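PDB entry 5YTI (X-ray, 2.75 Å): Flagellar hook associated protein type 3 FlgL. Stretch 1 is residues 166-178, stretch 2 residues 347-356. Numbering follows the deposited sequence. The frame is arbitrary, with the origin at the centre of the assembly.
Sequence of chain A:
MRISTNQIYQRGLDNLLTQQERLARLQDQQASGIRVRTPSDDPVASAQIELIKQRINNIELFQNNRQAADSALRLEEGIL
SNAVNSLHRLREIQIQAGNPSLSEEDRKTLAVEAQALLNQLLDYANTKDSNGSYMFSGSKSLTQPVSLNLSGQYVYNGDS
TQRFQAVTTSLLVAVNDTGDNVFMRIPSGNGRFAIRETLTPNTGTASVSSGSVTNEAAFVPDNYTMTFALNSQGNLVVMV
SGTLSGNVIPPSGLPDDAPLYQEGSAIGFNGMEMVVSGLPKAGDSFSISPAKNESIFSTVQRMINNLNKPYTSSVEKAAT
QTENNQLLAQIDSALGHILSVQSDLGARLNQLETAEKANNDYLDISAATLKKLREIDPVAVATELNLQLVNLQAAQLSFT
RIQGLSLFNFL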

# COMPACT_ATOMS: atom_id res chain seq x y z
N ALA A 166 -27.82 7.63 -4.03
CA ALA A 166 -29.01 6.80 -3.95
C ALA A 166 -29.41 6.41 -5.37
O ALA A 166 -29.63 7.28 -6.22
CB ALA A 166 -30.13 7.57 -3.26
N VAL A 167 -29.45 5.10 -5.64
CA VAL A 167 -29.90 4.54 -6.92
C VAL A 167 -31.00 3.47 -6.78
O VAL A 167 -31.46 2.91 -7.78
CB VAL A 167 -28.70 3.98 -7.72
CG1 VAL A 167 -27.70 5.09 -8.00
CG2 VAL A 167 -27.99 2.87 -6.98
N THR A 168 -31.37 3.17 -5.52
CA THR A 168 -32.64 2.52 -5.13
C THR A 168 -32.96 3.05 -3.72
O THR A 168 -32.27 3.96 -3.26
CB THR A 168 -32.56 0.97 -5.09
OG1 THR A 168 -31.81 0.53 -3.94
CG2 THR A 168 -31.94 0.40 -6.39
N THR A 169 -33.97 2.50 -3.03
CA THR A 169 -34.42 3.09 -1.74
C THR A 169 -33.44 2.90 -0.58
O THR A 169 -33.49 3.63 0.43
CB THR A 169 -35.79 2.54 -1.27
OG1 THR A 169 -36.56 2.10 -2.39
CG2 THR A 169 -36.56 3.63 -0.49
N SER A 170 -32.55 1.93 -0.74
CA SER A 170 -31.66 1.55 0.33
C SER A 170 -30.29 1.13 -0.21
O SER A 170 -29.56 0.40 0.47
CB SER A 170 -32.29 0.39 1.09
OG SER A 170 -32.52 -0.67 0.18
N LEU A 171 -29.94 1.58 -1.41
CA LEU A 171 -28.60 1.33 -1.93
C LEU A 171 -27.89 2.61 -2.36
O LEU A 171 -28.35 3.34 -3.23
CB LEU A 171 -28.65 0.33 -3.10
CG LEU A 171 -27.29 -0.16 -3.60
CD1 LEU A 171 -26.56 -0.88 -2.46
CD2 LEU A 171 -27.46 -1.06 -4.83
N LEU A 172 -26.76 2.87 -1.71
CA LEU A 172 -25.87 3.93 -2.11
C LEU A 172 -24.72 3.28 -2.89
O LEU A 172 -24.29 2.18 -2.56
CB LEU A 172 -25.37 4.70 -0.89
CG LEU A 172 -26.26 5.75 -0.22
CD1 LEU A 172 -27.65 5.18 0.05
CD2 LEU A 172 -25.64 6.31 1.08
N VAL A 173 -24.23 3.95 -3.92
CA VAL A 173 -23.10 3.48 -4.75
C VAL A 173 -22.08 4.62 -4.98
O VAL A 173 -22.46 5.76 -5.24
CB VAL A 173 -23.59 3.03 -6.14
CG1 VAL A 173 -22.42 2.79 -7.09
CG2 VAL A 173 -24.45 1.80 -6.00
N ALA A 174 -20.79 4.33 -4.90
CA ALA A 174 -19.78 5.39 -5.06
C ALA A 174 -19.55 5.69 -6.54
O ALA A 174 -19.35 4.77 -7.31
CB ALA A 174 -18.47 5.00 -4.39
N VAL A 175 -19.56 6.97 -6.93
CA VAL A 175 -19.48 7.29 -8.34
C VAL A 175 -18.14 7.85 -8.74
O VAL A 175 -18.00 8.37 -9.84
CB VAL A 175 -20.55 8.30 -8.77
CG1 VAL A 175 -21.93 7.80 -8.38
CG2 VAL A 175 -20.29 9.66 -8.15
N ASN A 176 -17.16 7.74 -7.85
CA ASN A 176 -15.81 8.19 -8.16
C ASN A 176 -14.81 7.46 -7.31
O ASN A 176 -15.17 6.78 -6.35
CB ASN A 176 -15.65 9.70 -7.95
CG ASN A 176 -15.78 10.12 -6.49
OD1 ASN A 176 -16.77 9.83 -5.83
ND2 ASN A 176 -14.80 10.83 -6.01
N ASP A 177 -13.55 7.62 -7.68
CA ASP A 177 -12.44 7.23 -6.81
C ASP A 177 -11.54 8.45 -6.63
O ASP A 177 -11.74 9.48 -7.30
CB ASP A 177 -11.67 6.07 -7.40
CG ASP A 177 -12.50 4.81 -7.52
OD1 ASP A 177 -13.19 4.65 -8.55
OD2 ASP A 177 -12.42 3.94 -6.62
N THR A 178 -10.57 8.37 -5.72
CA THR A 178 -9.73 9.52 -5.44
C THR A 178 -8.25 9.23 -5.60
O THR A 178 -7.78 8.12 -5.36
CB THR A 178 -10.03 10.15 -4.06
OG1 THR A 178 -9.63 9.27 -3.00
CG2 THR A 178 -11.51 10.45 -3.95
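Stretch 2 (347-356) ARLNQLETAE

Stretch 2 is helical throughout, residues 347-356 lying within a longer helix; its phi/psi values stay near -65/-40, and i to i+4 bonds such as Leu-352 N to Arg-348 O (2.9 Å) hold its backbone. It packs across strand 171-174 and the loop or turn residues before and after it. The two axes approach to 9.1 Å, with a signed crossing angle of -143°, so the chains run roughly antiparallel but obliquely. The register agrees: the CA atoms of Thr-168 and Ala-355 are 6.2 Å apart, those of Val-173 and Arg-348 6.8 Å, so advancing along stretch 1 means moving back along the helix.

At Val-167 the chain turns a corner, and its N bonds to Leu-171 O at 3.2 Å. Its CG2 lies 4.0 Å from Leu-352 CD2 and 4.2 Å from Ala-355 CB. Thr-168 CG2 comes closer to the same methyl, 3.4 Å from Ala-355 CB; the small alanine side chain is consistent with the close backbone approach here. Thr-169 and Ser-170 are out of reach.

In the strand the side chains alternate. Leu-171 points toward the helix and places CD1 3.6 Å from Gln-351 NE2, Leu-172 points away, and Val-173 points toward it again. Val-173 CG2 is 4.0 Å from Leu-352 CD2, while its CG1 lies 4.1 Å from Arg-348 CG, the aliphatic part of that arginine.

Beyond Val-173 the contact becomes polar. Arg-348 NH1 donates to Ala-174 O at 2.9 Å, with an N-H...O angle of 161°. Val-175 and Asn-176 direct their CB atoms away, but the Asn-176 O atom lies 3.5 Å from Arg-348 NH1, near the guanidinium plane. Asp-177 completes the arrangement with a salt bridge: Arg-348 NH2 lies 3.2 Å from both Asp-177 OD1 and Asp-177 OD2, with hydrogen-bond angles of 162° and 139°, so OD1 is the better aligned acceptor. Together the stretches bury 500 Å².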

# COMPACT_ATOMS: atom_id res chain seq x y z
N ALA A 347 -17.63 -4.22 -9.85
CA ALA A 347 -18.60 -4.65 -8.84
C ALA A 347 -19.75 -3.64 -8.74
O ALA A 347 -20.92 -4.01 -8.64
CB ALA A 347 -17.93 -4.82 -7.48
N ARG A 348 -19.39 -2.36 -8.78
CA ARG A 348 -20.36 -1.28 -8.68
C ARG A 348 -21.26 -1.22 -9.90
O ARG A 348 -22.46 -1.05 -9.79
CB ARG A 348 -19.64 0.05 -8.47
CG ARG A 348 -19.18 0.24 -7.05
CD ARG A 348 -18.47 1.56 -6.89
NE ARG A 348 -17.05 1.44 -7.11
CZ ARG A 348 -16.22 2.47 -7.29
NH1 ARG A 348 -16.66 3.73 -7.31
NH2 ARG A 348 -14.93 2.24 -7.49
N LEU A 349 -20.69 -1.37 -11.07
CA LEU A 349 -21.52 -1.46 -12.23
C LEU A 349 -22.48 -2.63 -12.11
O LEU A 349 -23.61 -2.53 -12.56
CB LEU A 349 -20.67 -1.61 -13.47
CG LEU A 349 -19.76 -0.43 -13.82
CD1 LEU A 349 -18.70 -0.77 -14.88
CD2 LEU A 349 -20.60 0.76 -14.25
N ASN A 350 -22.06 -3.75 -11.52
CA ASN A 350 -22.98 -4.88 -11.40
C ASN A 350 -24.06 -4.56 -10.35
O ASN A 350 -25.19 -5.04 -10.45
CB ASN A 350 -22.26 -6.21 -11.13
CG ASN A 350 -21.68 -6.85 -12.40
OD1 ASN A 350 -22.32 -6.89 -13.45
ND2 ASN A 350 -20.46 -7.36 -12.30
N GLN A 351 -23.72 -3.72 -9.36
CA GLN A 351 -24.73 -3.20 -8.40
C GLN A 351 -25.76 -2.30 -9.12
O GLN A 351 -26.92 -2.27 -8.74
CB GLN A 351 -24.07 -2.44 -7.21
CG GLN A 351 -23.60 -3.34 -6.05
CD GLN A 351 -23.25 -2.56 -4.77
OE1 GLN A 351 -22.44 -1.62 -4.80
NE2 GLN A 351 -23.87 -2.96 -3.65
N LEU A 352 -25.31 -1.59 -10.16
CA LEU A 352 -26.16 -0.68 -10.92
C LEU A 352 -27.07 -1.40 -11.88
O LEU A 352 -28.27 -1.15 -11.88
CB LEU A 352 -25.33 0.34 -11.69
CG LEU A 352 -24.49 1.30 -10.82
CD1 LEU A 352 -23.59 2.19 -11.67
CD2 LEU A 352 -25.38 2.14 -9.91
N GLU A 353 -26.53 -2.30 -12.70
CA GLU A 353 -27.39 -3.09 -13.58
C GLU A 353 -28.39 -3.89 -12.70
O GLU A 353 -29.51 -4.18 -13.13
CB GLU A 353 -26.60 -3.95 -14.60
CG GLU A 353 -25.79 -3.16 -15.66
CD GLU A 353 -26.62 -2.27 -16.63
OE1 GLU A 353 -26.19 -2.12 -17.80
OE2 GLU A 353 -27.68 -1.70 -16.28
N THR A 354 -28.03 -4.19 -11.46
CA THR A 354 -29.01 -4.68 -10.49
C THR A 354 -30.13 -3.66 -10.21
O THR A 354 -31.31 -4.02 -10.21
CB THR A 354 -28.35 -5.06 -9.15
OG1 THR A 354 -28.34 -6.48 -9.04
CG2 THR A 354 -29.07 -4.45 -7.92
N ALA A 355 -29.75 -2.42 -9.95
CA ALA A 355 -30.70 -1.37 -9.61
C ALA A 355 -31.65 -0.99 -10.77
O ALA A 355 -32.80 -0.62 -10.52
CB ALA A 355 -29.95 -0.15 -9.09
N GLU A 356 -31.21 -1.08 -12.02
CA GLU A 356 -32.06 -0.76 -13.19
C GLU A 356 -33.27 -1.72 -13.30
O GLU A 356 -34.35 -1.30 -13.70
CB GLU A 356 -31.23 -0.74 -14.50
CG GLU A 356 -31.91 -0.17 -15.75
CD GLU A 356 -30.94 0.06 -16.92
OE1 GLU A 356 -29.82 -0.51 -16.93
OE2 GLU A 356 -31.31 0.82 -17.84